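Local atomic coordinates of HpuA (Kingella denitrificans ATCC 33394, PDB entry 5EC6), a protein that probably serves as an outer-membrane lipoprotein receptor that binds haemoglobin for iron acquisition. Residues 37-42 with 69-74; 134-139 with 150-155; 177-182 with 210-215; 222-227 with 234-239. All blocks are in the same frame, centred on the assembly; numbering follows the deposited sequence.

Contact 1. Residues 37-42 with 69-74; sequences REQRTF and QEILYQ
R37 lays its side chain across Q69 and I71 where the loop leading into strand 40-43 passes strand 65-74, a member of a four-stranded antiparallel sheet. The link to this sheet is a surface contact made by side chains, without strand pairing between the two segments. The R37 guanidinium and the Q69 amide are stacked with their planes 19° apart, and Q69 OE1 lies over one face of the guanidinium, offset toward its rim. The aliphatic part of R37 joins in, with R37 CD 3.7 Å from Q69 NE2. At the guanidinium edge, R37 NH2 gives a weak, bent hydrogen bond to E70 O at 3.3 Å. The same NH2 comes obliquely to I71 CD1, at 3.5 Å. I71 also meets Q39, tip to tip: the bend at chi2 (-67°) sets Q39 CD 3.7 Å from I71 CD1. Behind this first shell, D32 touches both R37 and Q69, and V49 of strand 48-57 touches I71. Q39 is steadied by T155 OG1 and by R37 itself, since Q39 NE2 donates to R37 O at 3.0 Å, almost straight at 173°, with that oxygen lying in the Q39 amide plane.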
loop_
_atom_site.group_PDB
_atom_site.type_symbol
_atom_site.label_atom_id
_atom_site.label_comp_id
_atom_site.label_asym_id
_atom_site.label_seq_id
_atom_site.Cartn_x
_atom_site.Cartn_y
_atom_site.Cartn_z
ATOM N N ARG A 37 8.257 4.548 -15.207
ATOM C CA ARG A 37 8.443 3.692 -14.028
ATOM C C ARG A 37 8.633 4.504 -12.768
ATOM O O ARG A 37 8.870 3.914 -11.724
ATOM C CB ARG A 37 9.629 2.725 -14.192
ATOM C CG ARG A 37 9.352 1.605 -15.210
ATOM C CD ARG A 37 8.544 0.465 -14.657
ATOM N NE ARG A 37 9.301 -0.322 -13.700
ATOM C CZ ARG A 37 8.746 -1.153 -12.814
ATOM N NH1 ARG A 37 7.417 -1.283 -12.687
ATOM N NH2 ARG A 37 9.528 -1.799 -12.012
ATOM N N GLU A 38 8.510 5.838 -12.842
ATOM C CA GLU A 38 8.689 6.686 -11.674
ATOM C C GLU A 38 7.731 6.315 -10.541
ATOM O O GLU A 38 6.552 6.034 -10.761
ATOM C CB GLU A 38 8.480 8.155 -12.021
ATOM C CG GLU A 38 9.582 8.737 -12.906
ATOM C CD GLU A 38 9.325 10.178 -13.316
ATOM O OE1 GLU A 38 8.182 10.676 -13.088
ATOM O OE2 GLU A 38 10.275 10.786 -13.859
ATOM N N GLN A 39 8.289 6.251 -9.345
ATOM C CA GLN A 39 7.526 5.819 -8.165
ATOM C C GLN A 39 7.375 7.042 -7.241
ATOM O O GLN A 39 8.182 7.952 -7.274
ATOM C CB GLN A 39 8.254 4.696 -7.426
ATOM C CG GLN A 39 8.501 3.454 -8.270
ATOM C CD GLN A 39 7.215 2.759 -8.613
ATOM O OE1 GLN A 39 6.509 2.296 -7.743
ATOM N NE2 GLN A 39 6.874 2.760 -9.875
ATOM N N ARG A 40 6.393 6.964 -6.363
ATOM C CA ARG A 40 6.233 7.943 -5.285
ATOM C C ARG A 40 6.054 7.178 -3.973
ATOM O O ARG A 40 5.289 6.195 -3.927
ATOM C CB ARG A 40 4.954 8.756 -5.535
ATOM C CG ARG A 40 4.591 9.724 -4.411
ATOM C CD ARG A 40 3.160 10.206 -4.573
ATOM N NE ARG A 40 2.969 11.110 -5.687
ATOM C CZ ARG A 40 1.757 11.436 -6.157
ATOM N NH1 ARG A 40 0.625 10.881 -5.652
ATOM N NH2 ARG A 40 1.686 12.295 -7.152
ATOM N N THR A 41 6.715 7.638 -2.900
ATOM C CA THR A 41 6.552 7.026 -1.578
ATOM C C THR A 41 6.154 8.053 -0.511
ATOM O O THR A 41 6.745 9.145 -0.442
ATOM C CB THR A 41 7.844 6.361 -1.084
ATOM O OG1 THR A 41 8.267 5.402 -2.102
ATOM C CG2 THR A 41 7.623 5.622 0.207
ATOM N N PHE A 42 5.177 7.650 0.312
ATOM C CA PHE A 42 4.926 8.301 1.583
ATOM C C PHE A 42 5.576 7.508 2.684
ATOM O O PHE A 42 5.292 6.302 2.834
ATOM C CB PHE A 42 3.431 8.362 1.762
ATOM C CG PHE A 42 2.729 9.061 0.640
ATOM C CD1 PHE A 42 2.608 10.465 0.634
ATOM C CD2 PHE A 42 2.229 8.348 -0.436
ATOM C CE1 PHE A 42 2.013 11.115 -0.403
ATOM C CE2 PHE A 42 1.610 9.024 -1.475
ATOM C CZ PHE A 42 1.523 10.406 -1.456
ATOM N N GLN A 69 12.168 -6.044 -15.104
ATOM C CA GLN A 69 11.904 -4.882 -14.230
ATOM C C GLN A 69 11.533 -5.334 -12.848
ATOM O O GLN A 69 10.739 -6.287 -12.670
ATOM C CB GLN A 69 10.792 -4.049 -14.832
ATOM C CG GLN A 69 11.180 -3.375 -16.112
ATOM C CD GLN A 69 10.056 -2.497 -16.669
ATOM O OE1 GLN A 69 8.837 -2.805 -16.521
ATOM N NE2 GLN A 69 10.444 -1.401 -17.267
ATOM N N GLU A 70 12.105 -4.661 -11.824
ATOM C CA GLU A 70 11.809 -4.988 -10.450
ATOM C C GLU A 70 11.678 -3.671 -9.676
ATOM O O GLU A 70 12.139 -2.631 -10.136
ATOM C CB GLU A 70 12.878 -5.848 -9.796
ATOM C CG GLU A 70 13.009 -7.215 -10.473
ATOM C CD GLU A 70 13.913 -8.183 -9.755
ATOM O OE1 GLU A 70 14.128 -8.062 -8.538
ATOM O OE2 GLU A 70 14.378 -9.141 -10.445
ATOM N N ILE A 71 11.044 -3.755 -8.514
ATOM C CA ILE A 71 11.073 -2.675 -7.521
ATOM C C ILE A 71 11.773 -3.175 -6.284
ATOM O O ILE A 71 11.454 -4.260 -5.806
ATOM C CB ILE A 71 9.648 -2.272 -7.083
ATOM C CG1 ILE A 71 8.778 -1.801 -8.251
ATOM C CG2 ILE A 71 9.741 -1.214 -5.953
ATOM C CD1 ILE A 71 9.095 -0.431 -8.770
ATOM N N LEU A 72 12.738 -2.396 -5.786
ATOM C CA LEU A 72 13.402 -2.657 -4.524
ATOM C C LEU A 72 12.989 -1.578 -3.522
ATOM O O LEU A 72 12.654 -0.468 -3.931
ATOM C CB LEU A 72 14.924 -2.637 -4.682
ATOM C CG LEU A 72 15.518 -3.588 -5.721
ATOM C CD1 LEU A 72 17.045 -3.400 -5.849
ATOM C CD2 LEU A 72 15.140 -4.993 -5.343
ATOM N N TYR A 73 13.032 -1.940 -2.250
ATOM C CA TYR A 73 12.799 -1.011 -1.150
ATOM C C TYR A 73 14.165 -0.478 -0.719
ATOM O O TYR A 73 15.022 -1.251 -0.322
ATOM C CB TYR A 73 12.060 -1.705 0.006
ATOM C CG TYR A 73 11.993 -0.817 1.225
ATOM C CD1 TYR A 73 11.181 0.291 1.258
ATOM C CD2 TYR A 73 12.815 -1.053 2.295
ATOM C CE1 TYR A 73 11.168 1.137 2.365
ATOM C CE2 TYR A 73 12.815 -0.217 3.390
ATOM C CZ TYR A 73 11.998 0.868 3.420
ATOM O OH TYR A 73 12.019 1.696 4.541
ATOM N N GLN A 74 14.367 0.833 -0.782
ATOM C CA GLN A 74 15.572 1.467 -0.180
ATOM C C GLN A 74 15.224 1.975 1.244
ATOM O O GLN A 74 14.368 2.861 1.425
ATOM C CB GLN A 74 16.099 2.624 -1.027
ATOM C CG GLN A 74 17.462 3.060 -0.537
ATOM C CD GLN A 74 18.055 4.234 -1.262
ATOM O OE1 GLN A 74 17.371 5.086 -1.799
ATOM N NE2 GLN A 74 19.379 4.251 -1.326
#

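Contact 2. Residues 134-139 with 150-155; sequences KSMQFG and LFAGGT
G139 O is gripped by two donors: F151 N, 2.9 Å away across the strand pair, and the OG of S299 on strand 298-308. G139 belongs to the antiparallel hairpin of strands 136-142 and 148-154, near the centre of this beta-barrel protein. G139 and F151 form a hydrogen-bonded pair, G139 N returning a bond to F151 O, and Q137 and G153 form another, with Q137 N 2.9 Å from G153 O. Beyond the strands, T155 N still bonds to S135 O at 2.9 Å.

The F151 ring lies over glycine backbone. Its CG sits between the backbone N and the carbonyl carbon (chi1 69°); beyond it, G139 N stands over the ring centre and G139 CA makes a CH-pi contact 4.1 Å from the F151 centroid, 28° off the normal. The ring also stacks with Y73. On the face bearing F138 and A152, their CB atoms meet at 3.8 Å, while the F138 ring leads away to I180 and L182 of strand 174-185. M136 and G154 form a non-hydrogen-bonded pair. Q137 NE2 is held by C119 O, and Q137 OE1 accepts F138 N at 3.1 Å, in the carbonyl plane on a lone pair.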
loop_
_atom_site.group_PDB
_atom_site.type_symbol
_atom_site.label_atom_id
_atom_site.label_comp_id
_atom_site.label_asym_id
_atom_site.label_seq_id
_atom_site.Cartn_x
_atom_site.Cartn_y
_atom_site.Cartn_z
ATOM N N LYS A 134 -1.343 -4.487 -7.020
ATOM C CA LYS A 134 -0.501 -4.705 -8.216
ATOM C C LYS A 134 0.373 -3.534 -8.572
ATOM O O LYS A 134 1.323 -3.690 -9.319
ATOM C CB LYS A 134 -1.357 -5.043 -9.461
ATOM C CG LYS A 134 -2.368 -6.139 -9.257
ATOM C CD LYS A 134 -1.782 -7.538 -9.135
ATOM C CE LYS A 134 -2.947 -8.549 -9.110
ATOM N NZ LYS A 134 -2.913 -9.553 -7.999
ATOM N N SER A 135 0.088 -2.353 -8.032
ATOM C CA SER A 135 0.814 -1.148 -8.411
ATOM C C SER A 135 1.418 -0.347 -7.232
ATOM O O SER A 135 1.884 0.779 -7.404
ATOM C CB SER A 135 -0.078 -0.188 -9.183
ATOM O OG SER A 135 -0.547 -0.791 -10.390
ATOM N N MET A 136 1.470 -0.975 -6.081
ATOM C CA MET A 136 2.004 -0.343 -4.868
ATOM C C MET A 136 2.396 -1.407 -3.883
ATOM O O MET A 136 1.977 -2.575 -3.998
ATOM C CB MET A 136 0.986 0.665 -4.261
ATOM C CG MET A 136 -0.268 -0.000 -3.850
ATOM S SD MET A 136 -1.259 1.062 -2.763
ATOM C CE MET A 136 -0.234 1.088 -1.334
ATOM N N GLN A 137 3.107 -0.982 -2.828
ATOM C CA GLN A 137 3.392 -1.775 -1.663
ATOM C C GLN A 137 3.282 -0.871 -0.456
ATOM O O GLN A 137 3.399 0.355 -0.580
ATOM C CB GLN A 137 4.831 -2.339 -1.690
ATOM C CG GLN A 137 4.951 -3.817 -2.003
ATOM C CD GLN A 137 4.408 -4.757 -0.947
ATOM O OE1 GLN A 137 3.713 -4.374 -0.046
ATOM N NE2 GLN A 137 4.685 -6.030 -1.121
ATOM N N PHE A 138 3.042 -1.478 0.698
ATOM C CA PHE A 138 3.146 -0.744 1.968
ATOM C C PHE A 138 3.728 -1.656 3.011
ATOM O O PHE A 138 3.674 -2.884 2.872
ATOM C CB PHE A 138 1.799 -0.096 2.393
ATOM C CG PHE A 138 0.755 -1.056 2.885
ATOM C CD1 PHE A 138 0.006 -1.844 1.996
ATOM C CD2 PHE A 138 0.490 -1.180 4.232
ATOM C CE1 PHE A 138 -0.975 -2.696 2.444
ATOM C CE2 PHE A 138 -0.453 -2.087 4.690
ATOM C CZ PHE A 138 -1.190 -2.832 3.806
ATOM N N GLY A 139 4.284 -1.044 4.048
ATOM C CA GLY A 139 4.991 -1.806 5.050
ATOM C C GLY A 139 5.735 -0.918 5.987
ATOM O O GLY A 139 5.350 0.238 6.248
ATOM N N LEU A 150 7.436 3.786 8.564
ATOM C CA LEU A 150 6.337 3.109 7.857
ATOM C C LEU A 150 6.171 3.786 6.520
ATOM O O LEU A 150 6.375 5.016 6.403
ATOM C CB LEU A 150 5.073 3.114 8.665
ATOM C CG LEU A 150 5.186 2.489 10.066
ATOM C CD1 LEU A 150 5.306 3.579 11.145
ATOM C CD2 LEU A 150 4.122 1.424 10.383
ATOM N N PHE A 151 5.849 2.989 5.473
ATOM C CA PHE A 151 5.786 3.523 4.121
ATOM C C PHE A 151 4.619 2.932 3.342
ATOM O O PHE A 151 4.111 1.842 3.613
ATOM C CB PHE A 151 7.080 3.250 3.319
ATOM C CG PHE A 151 7.292 1.801 2.990
ATOM C CD1 PHE A 151 7.899 0.960 3.890
ATOM C CD2 PHE A 151 6.870 1.301 1.761
ATOM C CE1 PHE A 151 8.068 -0.395 3.573
ATOM C CE2 PHE A 151 7.010 -0.037 1.472
ATOM C CZ PHE A 151 7.616 -0.865 2.365
ATOM N N ALA A 152 4.215 3.700 2.341
ATOM C CA ALA A 152 3.307 3.243 1.268
ATOM C C ALA A 152 3.822 3.920 0.002
ATOM O O ALA A 152 3.984 5.129 -0.053
ATOM C CB ALA A 152 1.858 3.617 1.505
ATOM N N GLY A 153 4.155 3.126 -1.014
ATOM C CA GLY A 153 4.668 3.718 -2.230
ATOM C C GLY A 153 4.361 2.880 -3.468
ATOM O O GLY A 153 4.025 1.705 -3.372
ATOM N N GLY A 154 4.455 3.500 -4.616
ATOM C CA GLY A 154 4.023 2.832 -5.859
ATOM C C GLY A 154 3.950 3.766 -7.026
ATOM O O GLY A 154 4.495 4.869 -7.019
ATOM N N THR A 155 3.309 3.248 -8.073
ATOM C CA THR A 155 3.089 3.991 -9.306
ATOM C C THR A 155 1.900 4.947 -9.125
ATOM O O THR A 155 0.799 4.489 -8.960
ATOM C CB THR A 155 2.766 2.978 -10.418
ATOM O OG1 THR A 155 3.942 2.150 -10.676
ATOM C CG2 THR A 155 2.401 3.639 -11.712
#

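Contact 3. Residues 177-182 with 210-215; sequences YEVIGL and SFLTVN
E178 sends CG anti to its backbone N (chi1 -176°), and F211 sets CG anti to its carbonyl carbon (chi1 -55°); the two side chains then lie side by side, pointing the same way, on one face of an antiparallel strand pair in the beta barrel. E178 OE1 comes to the ring edge, in plane, 3.6 Å from F211 CE1, with carboxylate and ring planes 73° apart. The other oxygen, OE2, is hydrogen-bonded to Y194 OH.

Strands 174-185 and 208-215 join here through the hydrogen-bonded pair of Y177 and L212: Y177 N to L212 O is 2.7 Å, L212 N to Y177 O 3.0 Å. On the face bearing these two residues, V179 and L212 cross at about a right angle, V179 CG2 meeting L212 CG at 4.0 Å, and Y177 CE1 rests 4.0 Å from V214 CG2. Y177 OH is hydrogen-bonded to G281 O.

V179 N bonds to S210 O at 2.9 Å, while V179 O and S210 N are joined through a water that donates to V179 O at 2.6 Å and accepts from S210 N. S210 OG bonds to V226 N and to a second water. The carboxylate of buried E178 thus has a hydroxyl at OE2 and, at OE1, the edge of the F211 ring and a long, weak ion pair with R305; these probably help to offset its charge.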
loop_
_atom_site.group_PDB
_atom_site.type_symbol
_atom_site.label_atom_id
_atom_site.label_comp_id
_atom_site.label_asym_id
_atom_site.label_seq_id
_atom_site.Cartn_x
_atom_site.Cartn_y
_atom_site.Cartn_z
ATOM N N TYR A 177 -12.613 2.267 -1.280
ATOM C CA TYR A 177 -11.413 1.433 -1.228
ATOM C C TYR A 177 -11.484 0.540 0.022
ATOM O O TYR A 177 -11.970 0.952 1.072
ATOM C CB TYR A 177 -10.148 2.294 -1.192
ATOM C CG TYR A 177 -9.941 3.162 -2.413
ATOM C CD1 TYR A 177 -10.620 4.388 -2.544
ATOM C CD2 TYR A 177 -9.090 2.769 -3.432
ATOM C CE1 TYR A 177 -10.496 5.153 -3.677
ATOM C CE2 TYR A 177 -8.922 3.533 -4.550
ATOM C CZ TYR A 177 -9.629 4.719 -4.705
ATOM O OH TYR A 177 -9.470 5.511 -5.825
ATOM N N GLU A 178 -10.973 -0.673 -0.133
ATOM C CA GLU A 178 -10.932 -1.685 0.912
ATOM C C GLU A 178 -9.461 -1.750 1.278
ATOM O O GLU A 178 -8.654 -2.103 0.426
ATOM C CB GLU A 178 -11.443 -3.012 0.336
ATOM C CG GLU A 178 -11.557 -4.162 1.342
ATOM C CD GLU A 178 -12.475 -5.270 0.834
ATOM O OE1 GLU A 178 -13.458 -4.990 0.069
ATOM O OE2 GLU A 178 -12.204 -6.466 1.172
ATOM N N VAL A 179 -9.125 -1.435 2.534
ATOM C CA VAL A 179 -7.736 -1.145 2.895
ATOM C C VAL A 179 -7.308 -1.954 4.145
ATOM O O VAL A 179 -8.156 -2.392 4.951
ATOM C CB VAL A 179 -7.439 0.366 3.127
ATOM C CG1 VAL A 179 -7.899 1.192 1.934
ATOM C CG2 VAL A 179 -8.042 0.918 4.390
ATOM N N ILE A 180 -6.011 -1.991 4.328
ATOM C CA ILE A 180 -5.416 -2.511 5.563
ATOM C C ILE A 180 -4.442 -1.485 6.107
ATOM O O ILE A 180 -3.688 -0.866 5.358
ATOM C CB ILE A 180 -4.669 -3.822 5.281
ATOM C CG1 ILE A 180 -5.634 -4.919 4.782
ATOM C CG2 ILE A 180 -3.916 -4.301 6.526
ATOM C CD1 ILE A 180 -4.909 -5.979 4.006
ATOM N N GLY A 181 -4.494 -1.298 7.424
ATOM C CA GLY A 181 -3.539 -0.480 8.172
ATOM C C GLY A 181 -2.519 -1.328 8.893
ATOM O O GLY A 181 -2.836 -2.469 9.297
ATOM N N LEU A 182 -1.330 -0.771 8.994
ATOM C CA LEU A 182 -0.176 -1.443 9.597
ATOM C C LEU A 182 0.488 -0.498 10.586
ATOM O O LEU A 182 0.794 0.661 10.282
ATOM C CB LEU A 182 0.812 -1.854 8.515
ATOM C CG LEU A 182 2.213 -2.260 9.023
ATOM C CD1 LEU A 182 2.024 -3.662 9.530
ATOM C CD2 LEU A 182 3.278 -2.204 7.928
ATOM N N SER A 210 -11.824 -2.483 6.661
ATOM C CA SER A 210 -11.628 -1.042 6.728
ATOM C C SER A 210 -11.820 -0.465 5.348
ATOM O O SER A 210 -11.328 -1.024 4.352
ATOM C CB SER A 210 -10.226 -0.727 7.168
ATOM O OG SER A 210 -9.904 -1.232 8.489
ATOM N N PHE A 211 -12.560 0.637 5.299
ATOM C CA PHE A 211 -12.905 1.259 4.024
ATOM C C PHE A 211 -12.647 2.772 4.068
ATOM O O PHE A 211 -12.929 3.442 5.059
ATOM C CB PHE A 211 -14.377 1.001 3.680
ATOM C CG PHE A 211 -14.701 -0.493 3.682
ATOM C CD1 PHE A 211 -14.390 -1.246 2.600
ATOM C CD2 PHE A 211 -15.174 -1.104 4.824
ATOM C CE1 PHE A 211 -14.631 -2.610 2.574
ATOM C CE2 PHE A 211 -15.405 -2.471 4.834
ATOM C CZ PHE A 211 -15.135 -3.209 3.701
ATOM N N LEU A 212 -12.065 3.245 2.975
ATOM C CA LEU A 212 -11.880 4.684 2.764
ATOM C C LEU A 212 -12.609 5.070 1.481
ATOM O O LEU A 212 -12.497 4.390 0.461
ATOM C CB LEU A 212 -10.397 5.039 2.624
ATOM C CG LEU A 212 -9.476 4.617 3.768
ATOM C CD1 LEU A 212 -8.035 4.947 3.431
ATOM C CD2 LEU A 212 -9.906 5.182 5.097
ATOM N N THR A 213 -13.342 6.185 1.531
ATOM C CA THR A 213 -14.030 6.708 0.369
ATOM C C THR A 213 -13.527 8.101 0.023
ATOM O O THR A 213 -13.384 8.988 0.901
ATOM C CB THR A 213 -15.542 6.682 0.599
ATOM O OG1 THR A 213 -15.960 5.325 0.542
ATOM C CG2 THR A 213 -16.323 7.463 -0.411
ATOM N N VAL A 214 -13.302 8.271 -1.284
ATOM C CA VAL A 214 -12.912 9.536 -1.862
ATOM C C VAL A 214 -14.119 10.109 -2.573
ATOM O O VAL A 214 -14.732 9.444 -3.434
ATOM C CB VAL A 214 -11.734 9.392 -2.844
ATOM C CG1 VAL A 214 -11.453 10.749 -3.475
ATOM C CG2 VAL A 214 -10.486 8.874 -2.164
ATOM N N ASN A 215 -14.467 11.354 -2.226
ATOM C CA ASN A 215 -15.453 12.130 -2.972
ATOM C C ASN A 215 -14.690 13.152 -3.817
ATOM O O ASN A 215 -14.088 14.062 -3.277
ATOM C CB ASN A 215 -16.423 12.816 -2.043
ATOM C CG ASN A 215 -17.548 13.470 -2.790
ATOM O OD1 ASN A 215 -17.312 14.114 -3.817
ATOM N ND2 ASN A 215 -18.771 13.301 -2.306
HETATM O O HOH W 1 -8.872 -3.701 8.071
HETATM O O HOH W 2 -9.900 -4.276 5.470
#

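Contact 4. Residues 222-227 with 234-239; sequences GGTIVG and SIEMRD
A beta hairpin of strands 220-225 and 235-243 in the barrel wall brings T224 to I225 against I235 and E236. I225 and I235 form an antiparallel hydrogen-bonded pair, with I225 N to I235 O and I235 N to I225 O both 2.8 Å. Next along, M237 N donates to G223 O at 2.9 Å. The side chains of I225 and I235 meet at their CB atoms, 4.2 Å apart; I225 touches F300 and I235 touches A298, both of strand 298-308. T224 and E236 form the non-hydrogen-bonded pair on the other face, where T224 OG1 lies 3.8 Å from E236 CG in one of the two conformers of E236.

M237 lies against the glycine backbone: with CG anti to its carbonyl carbon (chi1 -60°), M237 CG stands 3.3 Å from G223 O. The backbone angles of G223 would jam a CB against the preceding carbonyl. Beyond M237 the strand breaks stride, R238 and D239 both facing T250 in a classic beta bulge.

Toward the loop, S234 OG accepts G227 N at 2.9 Å, nearly straight (170°). At the other end a water accepts from G223 N and donates to M237 O, 2.7 Å away. A serine hydroxyl at the loop end and, at G223 and M237, a water thus take the place of direct backbone bonds.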
loop_
_atom_site.group_PDB
_atom_site.type_symbol
_atom_site.label_atom_id
_atom_site.label_comp_id
_atom_site.label_asym_id
_atom_site.label_seq_id
_atom_site.Cartn_x
_atom_site.Cartn_y
_atom_site.Cartn_z
ATOM N N GLY A 222 -12.904 10.118 3.504
ATOM C CA GLY A 222 -13.385 9.655 4.799
ATOM C C GLY A 222 -13.225 8.164 4.994
ATOM O O GLY A 222 -13.004 7.403 4.036
ATOM N N GLY A 223 -13.332 7.736 6.245
ATOM C CA GLY A 223 -13.391 6.335 6.589
ATOM C C GLY A 223 -12.583 6.017 7.831
ATOM O O GLY A 223 -12.007 6.892 8.445
ATOM N N THR A 224 -12.570 4.736 8.215
ATOM C CA THR A 224 -11.979 4.284 9.447
ATOM C C THR A 224 -11.171 3.028 9.226
ATOM O O THR A 224 -11.666 2.056 8.636
ATOM C CB THR A 224 -13.077 3.998 10.500
ATOM O OG1 THR A 224 -13.770 5.220 10.792
ATOM C CG2 THR A 224 -12.479 3.443 11.795
ATOM N N ILE A 225 -9.953 3.056 9.746
ATOM C CA ILE A 225 -9.119 1.877 9.806
ATOM C C ILE A 225 -9.413 1.199 11.174
ATOM O O ILE A 225 -9.133 1.779 12.224
ATOM C CB ILE A 225 -7.661 2.221 9.655
ATOM C CG1 ILE A 225 -7.395 2.799 8.257
ATOM C CG2 ILE A 225 -6.788 0.950 9.806
ATOM C CD1 ILE A 225 -6.034 3.374 8.086
ATOM N N VAL A 226 -9.979 0.004 11.095
ATOM C CA VAL A 226 -10.559 -0.682 12.283
ATOM C C VAL A 226 -9.480 -1.407 13.106
ATOM O O VAL A 226 -8.778 -2.261 12.603
ATOM C CB VAL A 226 -11.630 -1.665 11.799
ATOM C CG1 VAL A 226 -12.256 -2.407 12.994
ATOM C CG2 VAL A 226 -12.698 -0.915 11.058
ATOM N N GLY A 227 -9.410 -1.063 14.383
ATOM C CA GLY A 227 -8.469 -1.615 15.309
ATOM C C GLY A 227 -8.905 -2.919 15.974
ATOM O O GLY A 227 -9.982 -3.460 15.691
ATOM N N SER A 234 -8.698 2.113 16.649
ATOM C CA SER A 234 -9.036 2.471 15.260
ATOM C C SER A 234 -8.468 3.854 14.917
ATOM O O SER A 234 -8.292 4.712 15.769
ATOM C CB SER A 234 -10.536 2.456 15.032
ATOM O OG SER A 234 -11.067 1.148 15.240
ATOM N N ILE A 235 -8.265 4.086 13.612
ATOM C CA ILE A 235 -7.838 5.401 13.121
ATOM C C ILE A 235 -8.973 5.952 12.272
ATOM O O ILE A 235 -9.333 5.371 11.234
ATOM C CB ILE A 235 -6.550 5.318 12.261
ATOM C CG1 ILE A 235 -5.377 4.799 13.081
ATOM C CG2 ILE A 235 -6.243 6.677 11.652
ATOM C CD1 ILE A 235 -4.137 4.451 12.251
ATOM N N GLU A 236 -9.596 7.015 12.748
ATOM C CA GLU A 236 -10.711 7.632 12.050
ATOM C C GLU A 236 -10.239 8.846 11.254
ATOM O O GLU A 236 -9.663 9.758 11.802
ATOM C CB GLU A 236 -11.808 8.057 13.028
ATOM C CG GLU A 236 -13.016 8.646 12.327
ATOM C CD GLU A 236 -14.247 8.830 13.200
ATOM O OE1 GLU A 236 -14.151 8.598 14.413
ATOM O OE2 GLU A 236 -15.313 9.148 12.620
ATOM N N MET A 237 -10.508 8.849 9.952
ATOM C CA MET A 237 -10.186 10.055 9.137
ATOM C C MET A 237 -11.087 11.162 9.568
ATOM O O MET A 237 -12.291 10.935 9.742
ATOM C CB MET A 237 -10.382 9.745 7.656
ATOM C CG MET A 237 -9.480 8.612 7.172
ATOM S SD MET A 237 -7.740 9.045 7.215
ATOM C CE MET A 237 -6.990 7.457 6.821
ATOM N N ARG A 238 -10.532 12.355 9.797
ATOM C CA ARG A 238 -11.283 13.501 10.276
ATOM C C ARG A 238 -11.506 14.593 9.228
ATOM O O ARG A 238 -12.646 15.031 9.022
ATOM C CB ARG A 238 -10.650 14.087 11.526
ATOM C CG ARG A 238 -10.746 13.130 12.742
ATOM C CD ARG A 238 -12.162 12.919 13.196
ATOM N NE ARG A 238 -12.225 12.154 14.425
ATOM C CZ ARG A 238 -13.334 11.913 15.125
ATOM N NH1 ARG A 238 -14.503 12.393 14.735
ATOM N NH2 ARG A 238 -13.259 11.200 16.252
ATOM N N ASP A 239 -10.456 15.173 8.688
ATOM C CA ASP A 239 -10.632 16.171 7.634
ATOM C C ASP A 239 -9.451 16.002 6.692
ATOM O O ASP A 239 -8.330 16.403 7.003
ATOM C CB ASP A 239 -10.618 17.587 8.177
ATOM C CG ASP A 239 -11.040 18.604 7.099
ATOM O OD1 ASP A 239 -11.534 18.168 6.058
ATOM O OD2 ASP A 239 -10.966 19.805 7.349
HETATM O O HOH W 3 -14.196 9.601 8.299
HETATM O O HOH W 4 -12.222 -1.715 16.772
#

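How the contacts relate
From the N terminus the four contacts follow in series, none nested and none crossing. Contact 1 closes 26 residues that include strand 48-57 and the start of strand 65-74, and itself joins the four-stranded sheet to the lead-in of strand 40-43. Contact 2 closes the hairpin of strands 136-142 and 148-154, with ten residues between its segments, and touches contact 1, since strand 40-43 pairs with strand 148-154 (R40 with G154, F42 with A152). Contact 3 closes 27 residues; its L182 packs on G139 and L150 of contact 2. Contact 4 closes a six-residue turn and adjoins contact 3, T213 bonding to G222 between neighbouring strands. Contacts 1 and 4 lie on opposite sides of the chain's centre.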